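Local coordinates for protein BIM1 (PDB 2QJX) that binds microtubules and their plus ends, this chain being the calponin-homology domain of the longer EB1-family protein, at residues Leu15-Leu19 with Leu102-Lys106; Gln41-Ser45 with Tyr118-Arg124; Leu50-Lys56 with Thr67-Ile71. Numbering follows the deposited sequence.

Contact 1 of 3, residues Leu15-Leu19 with Leu102-Lys106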
ATOM      1  N   LEU A  15      -7.176 -11.661  -2.531  1.00 29.64           N
ATOM      2  CA  LEU A  15      -6.600 -10.329  -2.393  1.00 28.34           C
ATOM      3  C   LEU A  15      -5.159 -10.291  -2.865  1.00 26.13           C
ATOM      4  O   LEU A  15      -4.771  -9.397  -3.613  1.00 24.42           O
ATOM      5  CB  LEU A  15      -6.650  -9.855  -0.940  1.00 28.96           C
ATOM      6  CG  LEU A  15      -7.956  -9.267  -0.413  1.00 30.70           C
ATOM      7  CD1 LEU A  15      -7.757  -8.833   1.031  1.00 29.58           C
ATOM      8  CD2 LEU A  15      -8.376  -8.081  -1.273  1.00 29.12           C
ATOM      9  N   LEU A  16      -4.359 -11.254  -2.417  1.00 23.85           N
ATOM     10  CA  LEU A  16      -2.959 -11.295  -2.811  1.00 21.12           C
ATOM     11  C   LEU A  16      -2.809 -11.383  -4.319  1.00 19.79           C
ATOM     12  O   LEU A  16      -1.977 -10.697  -4.904  1.00 19.05           O
ATOM     13  CB  LEU A  16      -2.235 -12.470  -2.136  1.00 23.19           C
ATOM     14  CG  LEU A  16      -1.782 -12.211  -0.694  1.00 25.25           C
ATOM     15  CD1 LEU A  16      -1.061 -13.434  -0.146  1.00 27.44           C
ATOM     16  CD2 LEU A  16      -0.859 -10.998  -0.658  1.00 24.69           C
ATOM     17  N   THR A  17      -3.619 -12.223  -4.953  1.00 19.83           N
ATOM     18  CA  THR A  17      -3.554 -12.365  -6.398  1.00 20.34           C
ATOM     19  C   THR A  17      -3.874 -11.023  -7.055  1.00 18.48           C
ATOM     20  O   THR A  17      -3.211 -10.617  -8.008  1.00 17.17           O
ATOM     21  CB  THR A  17      -4.534 -13.453  -6.886  1.00 22.99           C
ATOM     22  OG1 THR A  17      -4.079 -14.736  -6.424  1.00 24.08           O
ATOM     23  CG2 THR A  17      -4.618 -13.465  -8.409  1.00 25.37           C
ATOM     24  N   TRP A  18      -4.881 -10.333  -6.528  1.00 17.72           N
ATOM     25  CA  TRP A  18      -5.273  -9.026  -7.056  1.00 16.84           C
ATOM     26  C   TRP A  18      -4.127  -8.037  -6.908  1.00 14.93           C
ATOM     27  O   TRP A  18      -3.759  -7.361  -7.861  1.00 15.08           O
ATOM     28  CB  TRP A  18      -6.487  -8.481  -6.299  1.00 17.69           C
ATOM     29  CG  TRP A  18      -6.782  -7.029  -6.603  1.00 18.50           C
ATOM     30  CD1 TRP A  18      -7.355  -6.523  -7.738  1.00 19.14           C
ATOM     31  CD2 TRP A  18      -6.501  -5.903  -5.760  1.00 17.14           C
ATOM     32  NE1 TRP A  18      -7.449  -5.154  -7.652  1.00 19.68           N
ATOM     33  CE2 TRP A  18      -6.933  -4.747  -6.450  1.00 20.36           C
ATOM     34  CE3 TRP A  18      -5.925  -5.757  -4.490  1.00 18.21           C
ATOM     35  CZ2 TRP A  18      -6.810  -3.460  -5.908  1.00 20.41           C
ATOM     36  CZ3 TRP A  18      -5.802  -4.478  -3.953  1.00 20.73           C
ATOM     37  CH2 TRP A  18      -6.246  -3.346  -4.666  1.00 20.25           C
ATOM     38  N   LEU A  19      -3.571  -7.956  -5.701  1.00 14.42           N
ATOM     39  CA  LEU A  19      -2.472  -7.037  -5.417  1.00 13.91           C
ATOM     40  C   LEU A  19      -1.232  -7.310  -6.260  1.00 14.60           C
ATOM     41  O   LEU A  19      -0.608  -6.385  -6.786  1.00 13.20           O
ATOM     42  CB  LEU A  19      -2.097  -7.115  -3.934  1.00 15.07           C
ATOM     43  CG  LEU A  19      -0.987  -6.174  -3.463  1.00 15.24           C
ATOM     44  CD1 LEU A  19      -1.467  -4.739  -3.568  1.00 17.22           C
ATOM     45  CD2 LEU A  19      -0.610  -6.510  -2.022  1.00 18.16           C
ATOM     46  N   LEU A 102      -6.081  -4.059   3.795  1.00 15.15           N
ATOM     47  CA  LEU A 102      -5.988  -4.316   2.361  1.00 15.32           C
ATOM     48  C   LEU A 102      -7.385  -4.447   1.758  1.00 16.15           C
ATOM     49  O   LEU A 102      -7.626  -4.010   0.629  1.00 15.08           O
ATOM     50  CB  LEU A 102      -5.183  -5.589   2.090  1.00 15.94           C
ATOM     51  CG  LEU A 102      -4.939  -5.921   0.616  1.00 17.00           C
ATOM     52  CD1 LEU A 102      -4.184  -4.775  -0.060  1.00 17.17           C
ATOM     53  CD2 LEU A 102      -4.152  -7.219   0.507  1.00 18.46           C
ATOM     54  N   GLN A 103      -8.311  -5.049   2.505  1.00 15.97           N
ATOM     55  CA  GLN A 103      -9.676  -5.192   2.009  1.00 17.97           C
ATOM     56  C   GLN A 103     -10.261  -3.807   1.773  1.00 19.00           C
ATOM     57  O   GLN A 103     -10.870  -3.562   0.735  1.00 17.89           O
ATOM     58  CB  GLN A 103     -10.553  -5.957   3.004  1.00 19.15           C
ATOM     59  CG  GLN A 103     -10.116  -7.396   3.236  1.00 21.24           C
ATOM     60  CD  GLN A 103     -10.986  -8.113   4.255  1.00 21.85           C
ATOM     61  OE1 GLN A 103     -11.312  -7.562   5.305  1.00 22.61           O
ATOM     62  NE2 GLN A 103     -11.352  -9.352   3.953  1.00 23.98           N
ATOM     63  N   TRP A 104     -10.074  -2.899   2.726  1.00 17.98           N
ATOM     64  CA  TRP A 104     -10.600  -1.548   2.561  1.00 18.81           C
ATOM     65  C   TRP A 104      -9.910  -0.822   1.407  1.00 17.45           C
ATOM     66  O   TRP A 104     -10.557  -0.118   0.628  1.00 17.71           O
ATOM     67  CB  TRP A 104     -10.421  -0.719   3.833  1.00 18.95           C
ATOM     68  CG  TRP A 104     -10.889   0.704   3.650  1.00 19.50           C
ATOM     69  CD1 TRP A 104     -12.164   1.177   3.794  1.00 19.57           C
ATOM     70  CD2 TRP A 104     -10.095   1.820   3.218  1.00 19.01           C
ATOM     71  NE1 TRP A 104     -12.213   2.516   3.480  1.00 19.90           N
ATOM     72  CE2 TRP A 104     -10.958   2.935   3.121  1.00 21.12           C
ATOM     73  CE3 TRP A 104      -8.739   1.983   2.902  1.00 21.19           C
ATOM     74  CZ2 TRP A 104     -10.509   4.201   2.719  1.00 21.38           C
ATOM     75  CZ3 TRP A 104      -8.292   3.245   2.501  1.00 20.96           C
ATOM     76  CH2 TRP A 104      -9.178   4.335   2.415  1.00 21.62           C
ATOM     77  N   LEU A 105      -8.594  -0.980   1.300  1.00 16.02           N
ATOM     78  CA  LEU A 105      -7.862  -0.321   0.228  1.00 16.67           C
ATOM     79  C   LEU A 105      -8.377  -0.748  -1.138  1.00 16.92           C
ATOM     80  O   LEU A 105      -8.546   0.083  -2.037  1.00 15.40           O
ATOM     81  CB  LEU A 105      -6.365  -0.619   0.338  1.00 18.16           C
ATOM     82  CG  LEU A 105      -5.629   0.210   1.391  1.00 18.58           C
ATOM     83  CD1 LEU A 105      -4.218  -0.319   1.578  1.00 19.77           C
ATOM     84  CD2 LEU A 105      -5.590   1.664   0.953  1.00 19.53           C
ATOM     85  N   LYS A 106      -8.629  -2.040  -1.304  1.00 15.93           N
ATOM     86  CA  LYS A 106      -9.128  -2.515  -2.585  1.00 18.71           C
ATOM     87  C   LYS A 106     -10.446  -1.826  -2.923  1.00 18.99           C
ATOM     88  O   LYS A 106     -10.689  -1.469  -4.075  1.00 19.81           O
ATOM     89  CB  LYS A 106      -9.333  -4.031  -2.573  1.00 18.84           C
ATOM     90  CG  LYS A 106      -9.819  -4.545  -3.925  1.00 21.26           C
ATOM     91  CD  LYS A 106      -9.998  -6.042  -3.966  1.00 23.71           C
ATOM     92  CE  LYS A 106     -10.387  -6.476  -5.373  1.00 22.97           C
ATOM     93  NZ  LYS A 106     -10.611  -7.937  -5.468  1.00 23.67           N
TER
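Two helical turns run side by side here, one from helix 12-23, the first of the calponin-homology domain, and one from its long helix 95-112. Their local axes cross at 50°, pointing broadly the same way, and come no closer than 11.2 Å; even the nearest CA atoms, of Leu15 and Gln103, are 7.4 Å apart. Such a gap has to be filled by large side chains. Leu15 points toward the other helix and is bordered by three residues: its CB meets CD2 of Leu102 at 3.9 Å, its CD1 lies 3.5 Å from CG of Gln103, and its CD2 is 3.7 Å from CD of Lys106. One turn on, Trp18 offers an indole face to Lys106. CG of Lys106 sits 3.7 Å from the centroid of the six-membered ring of Trp18, almost on its normal, a CH-pi contact, and the extended chain brings NZ to 4.4 Å from the five-membered ring centroid, a cation-pi interaction. Leu102 CD1 touches the indole edge at CZ3 of Trp18, 4.2 Å away. Leu19 and Leu102, both buried, also rest on Ile42 of helix 37-47; Trp109 packs edge-to-face with Trp18. No hydrogen bond crosses between the segments: the helices are held by leucine packing and by a lysine whose methylenes pack on an indole face and whose ammonium lies over the five-membered ring, both residues only partly exposed.

Contact 2 of 3, residues Gln41-Ser45 with Tyr118-Arg124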
ATOM      1  N   GLN A  41       1.831   2.517  -2.559  1.00 11.31           N
ATOM      2  CA  GLN A  41       1.685   2.477  -4.006  1.00 12.22           C
ATOM      3  C   GLN A  41       0.258   2.279  -4.485  1.00 13.89           C
ATOM      4  O   GLN A  41      -0.084   2.700  -5.590  1.00 14.94           O
ATOM      5  CB  GLN A  41       2.603   1.433  -4.644  1.00 11.92           C
ATOM      6  CG  GLN A  41       2.533   1.497  -6.170  1.00 11.70           C
ATOM      7  CD  GLN A  41       3.763   0.973  -6.859  1.00 11.94           C
ATOM      8  OE1 GLN A  41       4.358  -0.015  -6.430  1.00 11.10           O
ATOM      9  NE2 GLN A  41       4.146   1.622  -7.954  1.00 11.00           N
ATOM     10  N   ILE A  42      -0.584   1.633  -3.685  1.00 13.30           N
ATOM     11  CA  ILE A  42      -1.973   1.489  -4.104  1.00 14.48           C
ATOM     12  C   ILE A  42      -2.532   2.911  -4.145  1.00 13.97           C
ATOM     13  O   ILE A  42      -3.242   3.292  -5.079  1.00 13.22           O
ATOM     14  CB  ILE A  42      -2.803   0.653  -3.113  1.00 15.33           C
ATOM     15  CG1 ILE A  42      -2.377  -0.813  -3.194  1.00 15.53           C
ATOM     16  CG2 ILE A  42      -4.289   0.774  -3.443  1.00 16.62           C
ATOM     17  CD1 ILE A  42      -3.155  -1.722  -2.273  1.00 16.34           C
HETATM   18  N   MSE A  43      -2.198   3.703  -3.132  1.00 14.79           N
HETATM   19  CA  MSE A  43      -2.666   5.083  -3.096  1.00 14.08           C
HETATM   20  C   MSE A  43      -2.055   5.882  -4.250  1.00 13.92           C
HETATM   21  O   MSE A  43      -2.689   6.796  -4.783  1.00 15.22           O
HETATM   22  CB  MSE A  43      -2.325   5.731  -1.754  1.00 14.77           C
HETATM   23  CG  MSE A  43      -3.074   5.122  -0.566  1.00 15.10           C
HETATM   24 SE   MSE A  43      -5.015   5.254  -0.685  1.00 22.78          SE
HETATM   25  CE  MSE A  43      -5.253   6.983   0.142  1.00 21.35           C
ATOM     26  N   ASP A  44      -0.832   5.545  -4.648  1.00 13.26           N
ATOM     27  CA  ASP A  44      -0.208   6.258  -5.764  1.00 12.94           C
ATOM     28  C   ASP A  44      -0.951   5.946  -7.061  1.00 13.64           C
ATOM     29  O   ASP A  44      -1.133   6.825  -7.903  1.00 15.90           O
ATOM     30  CB  ASP A  44       1.275   5.880  -5.918  1.00 13.29           C
ATOM     31  CG  ASP A  44       2.007   6.770  -6.924  1.00 15.81           C
ATOM     32  OD1 ASP A  44       1.986   8.003  -6.738  1.00 14.31           O
ATOM     33  OD2 ASP A  44       2.609   6.246  -7.895  1.00 16.65           O
ATOM     34  N   SER A  45      -1.394   4.704  -7.232  1.00 13.90           N
ATOM     35  CA  SER A  45      -2.116   4.348  -8.457  1.00 15.06           C
ATOM     36  C   SER A  45      -3.409   5.164  -8.581  1.00 14.87           C
ATOM     37  O   SER A  45      -3.869   5.461  -9.687  1.00 13.76           O
ATOM     38  CB  SER A  45      -2.447   2.850  -8.481  1.00 12.73           C
ATOM     39  OG  SER A  45      -3.406   2.511  -7.495  1.00 15.69           O
ATOM     40  N   TYR A 118      -1.702   2.935 -15.241  1.00 22.52           N
ATOM     41  CA  TYR A 118      -0.692   3.077 -14.200  1.00 21.06           C
ATOM     42  C   TYR A 118       0.438   2.091 -14.452  1.00 19.92           C
ATOM     43  O   TYR A 118       0.196   0.918 -14.718  1.00 21.75           O
ATOM     44  CB  TYR A 118      -1.312   2.818 -12.823  1.00 19.53           C
ATOM     45  CG  TYR A 118      -0.369   3.079 -11.666  1.00 15.29           C
ATOM     46  CD1 TYR A 118       0.003   4.380 -11.324  1.00 13.87           C
ATOM     47  CD2 TYR A 118       0.155   2.024 -10.918  1.00 16.05           C
ATOM     48  CE1 TYR A 118       0.876   4.628 -10.260  1.00 13.43           C
ATOM     49  CE2 TYR A 118       1.032   2.257  -9.851  1.00 13.40           C
ATOM     50  CZ  TYR A 118       1.385   3.558  -9.530  1.00 12.08           C
ATOM     51  OH  TYR A 118       2.250   3.791  -8.486  1.00 13.02           O
ATOM     52  N   ASP A 119       1.673   2.575 -14.382  1.00 18.36           N
ATOM     53  CA  ASP A 119       2.838   1.728 -14.599  1.00 18.74           C
ATOM     54  C   ASP A 119       3.515   1.616 -13.245  1.00 16.88           C
ATOM     55  O   ASP A 119       4.334   2.458 -12.886  1.00 16.86           O
ATOM     56  CB  ASP A 119       3.800   2.374 -15.598  1.00 18.51           C
ATOM     57  CG  ASP A 119       4.931   1.449 -15.993  1.00 20.28           C
ATOM     58  OD1 ASP A 119       5.265   0.541 -15.202  1.00 20.36           O
ATOM     59  OD2 ASP A 119       5.499   1.638 -17.090  1.00 23.26           O
ATOM     60  N   PRO A 120       3.180   0.569 -12.476  1.00 16.20           N
ATOM     61  CA  PRO A 120       3.766   0.372 -11.148  1.00 16.12           C
ATOM     62  C   PRO A 120       5.281   0.276 -11.119  1.00 14.92           C
ATOM     63  O   PRO A 120       5.929   0.831 -10.232  1.00 14.87           O
ATOM     64  CB  PRO A 120       3.078  -0.906 -10.654  1.00 15.31           C
ATOM     65  CG  PRO A 120       2.814  -1.660 -11.923  1.00 16.73           C
ATOM     66  CD  PRO A 120       2.313  -0.564 -12.842  1.00 16.80           C
ATOM     67  N   ASP A 121       5.853  -0.423 -12.090  1.00 14.07           N
ATOM     68  CA  ASP A 121       7.298  -0.580 -12.132  1.00 15.15           C
ATOM     69  C   ASP A 121       8.012   0.752 -12.348  1.00 14.23           C
ATOM     70  O   ASP A 121       8.952   1.085 -11.624  1.00 14.66           O
ATOM     71  CB  ASP A 121       7.663  -1.586 -13.227  1.00 16.19           C
ATOM     72  CG  ASP A 121       7.040  -2.949 -12.980  1.00 19.99           C
ATOM     73  OD1 ASP A 121       7.514  -3.663 -12.072  1.00 20.64           O
ATOM     74  OD2 ASP A 121       6.062  -3.299 -13.677  1.00 21.26           O
ATOM     75  N   ALA A 122       7.566   1.516 -13.338  1.00 13.82           N
ATOM     76  CA  ALA A 122       8.182   2.809 -13.619  1.00 14.53           C
ATOM     77  C   ALA A 122       8.029   3.764 -12.437  1.00 14.86           C
ATOM     78  O   ALA A 122       8.950   4.519 -12.119  1.00 15.50           O
ATOM     79  CB  ALA A 122       7.568   3.425 -14.875  1.00 15.54           C
ATOM     80  N   ARG A 123       6.871   3.738 -11.783  1.00 14.29           N
ATOM     81  CA  ARG A 123       6.652   4.620 -10.642  1.00 15.25           C
ATOM     82  C   ARG A 123       7.600   4.309  -9.485  1.00 16.09           C
ATOM     83  O   ARG A 123       7.901   5.197  -8.688  1.00 16.24           O
ATOM     84  CB  ARG A 123       5.193   4.545 -10.162  1.00 15.16           C
ATOM     85  CG  ARG A 123       4.177   5.130 -11.146  1.00 16.57           C
ATOM     86  CD  ARG A 123       4.365   6.637 -11.338  1.00 20.53           C
ATOM     87  NE  ARG A 123       4.035   7.387 -10.127  1.00 17.20           N
ATOM     88  CZ  ARG A 123       4.193   8.699  -9.986  1.00 23.06           C
ATOM     89  NH1 ARG A 123       4.687   9.424 -10.982  1.00 23.19           N
ATOM     90  NH2 ARG A 123       3.847   9.291  -8.850  1.00 22.01           N
ATOM     91  N   ARG A 124       8.069   3.058  -9.404  1.00 15.38           N
ATOM     92  CA  ARG A 124       9.002   2.626  -8.352  1.00 16.19           C
ATOM     93  C   ARG A 124      10.446   2.674  -8.838  1.00 14.00           C
ATOM     94  O   ARG A 124      11.341   2.204  -8.133  1.00 14.34           O
ATOM     95  CB  ARG A 124       8.787   1.159  -7.948  1.00 18.90           C
ATOM     96  CG  ARG A 124       7.433   0.721  -7.505  1.00 22.64           C
ATOM     97  CD  ARG A 124       7.592  -0.611  -6.772  1.00 20.30           C
ATOM     98  NE  ARG A 124       7.747  -1.787  -7.632  1.00 18.13           N
ATOM     99  CZ  ARG A 124       6.727  -2.496  -8.113  1.00 17.78           C
ATOM    100  NH1 ARG A 124       5.481  -2.144  -7.826  1.00 14.49           N
ATOM    101  NH2 ARG A 124       6.945  -3.581  -8.847  1.00 17.22           N
TER
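Gln41 leads, its side chain extended from helix 37-47 with both ends of the amide engaged. NE2 of Gln41 donates to OH of Tyr118 at 2.9 Å and to the backbone O of Pro120 at 3.0 Å, while OE1 of Gln41 accepts from NH1 of Arg124 at 2.8 Å. Ile42 and Met43, a selenomethionine, turn away into the core, against Leu102 and Leu105 of helix 95-112. Asp44 comes back to the interface: its OD2 takes a short 2.6 Å hydrogen bond from OH of Tyr118 and pairs with NE of Arg123 at 2.9 Å in a salt bridge, and its OD1 accepts from NH2 of Arg123 at 3.1 Å, so the guanidinium meets the carboxylate edge-on through two nitrogens. The same OD1 probably also hydrogen-bonds Leu50 N. Ser45 closes the turn with its CA over the face of the Tyr118 ring, 3.5 Å from the centroid, a CH-pi contact; its OG bonds back to O of Ile42 at 2.5 Å. Tyr118 OH, receiving from Gln41 and giving to Asp44, ties the polar groups into one connected network. Segment 118-124, which follows helix 95-112, is thus fastened onto helix 37-47 of the calponin-homology domain by directional bonds and paired charge, with the tyrosine ring packed over Ser45.

Contact 3 of 3, residues Leu50-Lys56 with Thr67-Ile71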
ATOM      1  N   LEU A  50       2.173  10.521  -4.613  1.00 16.26           N
ATOM      2  CA  LEU A  50       2.947   9.952  -3.517  1.00 15.06           C
ATOM      3  C   LEU A  50       4.437  10.086  -3.829  1.00 13.91           C
ATOM      4  O   LEU A  50       4.845  10.001  -4.986  1.00 13.58           O
ATOM      5  CB  LEU A  50       2.613   8.469  -3.341  1.00 16.35           C
ATOM      6  CG  LEU A  50       1.335   8.037  -2.619  1.00 16.87           C
ATOM      7  CD1 LEU A  50       1.533   8.230  -1.126  1.00 18.96           C
ATOM      8  CD2 LEU A  50       0.127   8.818  -3.134  1.00 15.33           C
ATOM      9  N   PRO A  51       5.263  10.319  -2.799  1.00 12.87           N
ATOM     10  CA  PRO A  51       6.715  10.457  -2.971  1.00 13.48           C
ATOM     11  C   PRO A  51       7.316   9.056  -3.072  1.00 13.49           C
ATOM     12  O   PRO A  51       8.006   8.588  -2.169  1.00 12.69           O
ATOM     13  CB  PRO A  51       7.134  11.190  -1.708  1.00 14.09           C
ATOM     14  CG  PRO A  51       6.174  10.667  -0.690  1.00 16.39           C
ATOM     15  CD  PRO A  51       4.859  10.686  -1.429  1.00 14.02           C
HETATM   16  N   MSE A  52       7.035   8.391  -4.186  1.00 13.85           N
HETATM   17  CA  MSE A  52       7.498   7.032  -4.405  1.00 15.56           C
HETATM   18  C   MSE A  52       8.993   6.812  -4.217  1.00 14.81           C
HETATM   19  O   MSE A  52       9.392   5.775  -3.697  1.00 13.05           O
HETATM   20  CB  MSE A  52       7.062   6.548  -5.789  1.00 17.52           C
HETATM   21  CG  MSE A  52       5.546   6.354  -5.923  1.00 21.00           C
HETATM   22 SE   MSE A  52       4.774   5.091  -4.638  1.00 21.11          SE
HETATM   23  CE  MSE A  52       5.662   3.482  -5.253  1.00 22.70           C
ATOM     24  N   ASN A  53       9.816   7.779  -4.621  1.00 12.56           N
ATOM     25  CA  ASN A  53      11.258   7.624  -4.472  1.00 13.98           C
ATOM     26  C   ASN A  53      11.654   7.482  -3.009  1.00 14.36           C
ATOM     27  O   ASN A  53      12.703   6.923  -2.691  1.00 14.57           O
ATOM     28  CB  ASN A  53      12.013   8.834  -5.034  1.00 15.36           C
ATOM     29  CG  ASN A  53      11.803   9.033  -6.514  1.00 17.75           C
ATOM     30  OD1 ASN A  53      11.411   8.118  -7.236  1.00 17.17           O
ATOM     31  ND2 ASN A  53      12.091  10.240  -6.985  1.00 20.11           N
ATOM     32  N   ARG A  54      10.814   7.995  -2.116  1.00 13.37           N
ATOM     33  CA  ARG A  54      11.124   7.961  -0.691  1.00 13.86           C
ATOM     34  C   ARG A  54      10.460   6.822   0.073  1.00 14.63           C
ATOM     35  O   ARG A  54      10.718   6.613   1.267  1.00 12.81           O
ATOM     36  CB  ARG A  54      10.789   9.328  -0.081  1.00 13.43           C
ATOM     37  CG  ARG A  54      11.734  10.428  -0.575  1.00 16.29           C
ATOM     38  CD  ARG A  54      11.218  11.821  -0.251  1.00 20.55           C
ATOM     39  NE  ARG A  54      10.656  12.469  -1.433  1.00 23.00           N
ATOM     40  CZ  ARG A  54       9.688  13.381  -1.398  1.00 23.77           C
ATOM     41  NH1 ARG A  54       9.170  13.757  -0.238  1.00 22.58           N
ATOM     42  NH2 ARG A  54       9.227  13.908  -2.525  1.00 22.45           N
ATOM     43  N   VAL A  55       9.610   6.082  -0.625  1.00 15.09           N
ATOM     44  CA  VAL A  55       8.947   4.930  -0.038  1.00 15.80           C
ATOM     45  C   VAL A  55       9.984   3.814  -0.071  1.00 17.77           C
ATOM     46  O   VAL A  55      10.588   3.562  -1.114  1.00 19.70           O
ATOM     47  CB  VAL A  55       7.719   4.505  -0.874  1.00 15.95           C
ATOM     48  CG1 VAL A  55       7.165   3.174  -0.362  1.00 14.53           C
ATOM     49  CG2 VAL A  55       6.653   5.585  -0.806  1.00 14.76           C
ATOM     50  N   LYS A  56      10.219   3.173   1.069  1.00 18.12           N
ATOM     51  CA  LYS A  56      11.176   2.075   1.139  1.00 19.15           C
ATOM     52  C   LYS A  56      10.404   0.853   0.679  1.00 18.75           C
ATOM     53  O   LYS A  56       9.843   0.102   1.484  1.00 12.80           O
ATOM     54  CB  LYS A  56      11.677   1.890   2.573  1.00 21.37           C
ATOM     55  CG  LYS A  56      12.338   3.137   3.153  1.00 27.01           C
ATOM     56  CD  LYS A  56      13.511   3.585   2.295  1.00 30.64           C
ATOM     57  CE  LYS A  56      14.027   4.951   2.707  1.00 34.11           C
ATOM     58  NZ  LYS A  56      15.045   5.468   1.746  1.00 35.57           N
ATOM     59  N   THR A  67       8.574   4.943   8.076  1.00 18.13           N
ATOM     60  CA  THR A  67       8.626   6.002   7.074  1.00 18.55           C
ATOM     61  C   THR A  67       7.516   5.799   6.050  1.00 17.50           C
ATOM     62  O   THR A  67       6.875   6.759   5.615  1.00 15.40           O
ATOM     63  CB  THR A  67       9.986   6.012   6.343  1.00 21.08           C
ATOM     64  OG1 THR A  67      10.994   6.511   7.227  1.00 24.70           O
ATOM     65  CG2 THR A  67       9.929   6.890   5.096  1.00 24.90           C
ATOM     66  N   ASN A  68       7.288   4.549   5.663  1.00 15.67           N
ATOM     67  CA  ASN A  68       6.240   4.263   4.694  1.00 15.22           C
ATOM     68  C   ASN A  68       4.888   4.656   5.258  1.00 14.92           C
ATOM     69  O   ASN A  68       4.063   5.248   4.565  1.00 13.83           O
ATOM     70  CB  ASN A  68       6.236   2.780   4.321  1.00 12.82           C
ATOM     71  CG  ASN A  68       7.503   2.364   3.611  1.00 14.30           C
ATOM     72  OD1 ASN A  68       8.212   3.203   3.053  1.00 15.03           O
ATOM     73  ND2 ASN A  68       7.787   1.067   3.609  1.00 13.93           N
ATOM     74  N   TYR A  69       4.662   4.340   6.525  1.00 12.98           N
ATOM     75  CA  TYR A  69       3.393   4.683   7.144  1.00 14.51           C
ATOM     76  C   TYR A  69       3.199   6.187   7.326  1.00 13.99           C
ATOM     77  O   TYR A  69       2.078   6.685   7.245  1.00 15.48           O
ATOM     78  CB  TYR A  69       3.234   3.938   8.471  1.00 12.32           C
ATOM     79  CG  TYR A  69       2.832   2.500   8.262  1.00 15.17           C
ATOM     80  CD1 TYR A  69       3.737   1.457   8.465  1.00 13.76           C
ATOM     81  CD2 TYR A  69       1.557   2.186   7.797  1.00 12.73           C
ATOM     82  CE1 TYR A  69       3.378   0.137   8.200  1.00 14.25           C
ATOM     83  CE2 TYR A  69       1.190   0.873   7.530  1.00 15.57           C
ATOM     84  CZ  TYR A  69       2.101  -0.144   7.731  1.00 16.25           C
ATOM     85  OH  TYR A  69       1.734  -1.438   7.444  1.00 14.77           O
ATOM     86  N   LYS A  70       4.277   6.924   7.555  1.00 16.54           N
ATOM     87  CA  LYS A  70       4.132   8.365   7.697  1.00 16.98           C
ATOM     88  C   LYS A  70       3.783   8.958   6.330  1.00 17.01           C
ATOM     89  O   LYS A  70       3.021   9.922   6.232  1.00 15.13           O
ATOM     90  CB  LYS A  70       5.412   8.968   8.282  1.00 21.67           C
ATOM     91  CG  LYS A  70       5.561   8.597   9.755  1.00 27.59           C
ATOM     92  CD  LYS A  70       6.748   9.247  10.444  1.00 32.28           C
ATOM     93  CE  LYS A  70       6.736   8.900  11.934  1.00 33.90           C
ATOM     94  NZ  LYS A  70       7.962   9.349  12.651  1.00 34.77           N
ATOM     95  N   ILE A  71       4.322   8.358   5.275  1.00 14.49           N
ATOM     96  CA  ILE A  71       4.029   8.798   3.912  1.00 13.97           C
ATOM     97  C   ILE A  71       2.569   8.467   3.612  1.00 13.42           C
ATOM     98  O   ILE A  71       1.858   9.274   3.012  1.00 12.43           O
ATOM     99  CB  ILE A  71       4.945   8.086   2.882  1.00 12.72           C
ATOM    100  CG1 ILE A  71       6.363   8.662   2.965  1.00 12.60           C
ATOM    101  CG2 ILE A  71       4.382   8.256   1.462  1.00 12.96           C
ATOM    102  CD1 ILE A  71       7.421   7.863   2.184  1.00 12.33           C
TER
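Ile71 is the bump. It projects from helix 62-78 into a hollow of the loop 50-56, whose turns border its side chain on two sides. Leu50 and Pro51 make one wall: CG2 of Ile71 lies 3.8 Å from CD1 of Leu50 and 3.7 Å from CG of Pro51. Val55 and the backbone of Arg54 make another, with CD1 of Ile71 set 3.8 Å from CG2 of Val55 and 3.6 Å from O of Arg54. The hollow owes its curvature to the loop's own turns. Pro51 is the centre of an inverse gamma turn, closed by a weak bond from Met52 N to Leu50 O, and residues 52-54 then coil into a short 3-10 segment, swinging the chain round so that Pro51 and Val55 both border the isoleucine. A turn earlier on the helix, Thr67 lays its CG2 3.9 Å from O of Arg54.

Beside this apolar fit sits a polar one. The backbones come closest at Val55 and Asn68, whose CA atoms are 5.5 Å apart, and the Asn68 amide reads the main chain of Lys56 in both directions: OD1 of Asn68 accepts from N of Lys56 at 2.8 Å, and ND2 of Asn68 donates to O of Lys56 at 3.1 Å. ND2 also reaches O of Thr35, so one side chain links two loops. This is helix-and-loop packing within the calponin-homology fold: the long connection from helix 37-47 folds back onto helix 62-78, with Ile71 seated between its two walls and the Asn68 amide bonded twice to the Lys56 main chain.

Contacts 1 and 2 have centres about 15 Å apart and meet through Ile42 and Met43: the back of helix 37-47 packs on Leu19, Leu102 and Leu105, while its other side receives segment 118-124. The centre of contact 3 lies about 12 Å from that of contact 2, and the two touch, Asp44 OD1 probably hydrogen-bonding Leu50 N and Met52 resting against Gln41 and Asp44; from contact 1 it is about 19 Å centre to centre, across the chain's centre. Along the sequence, contacts 1 and 2 alternate their segments, and contact 3 is nested inside both. Helix 37-47 of this all-helical calponin-homology domain thus touches helices 12-23 and 95-112 of contact 1 as well as segments 118-124 and 50-56.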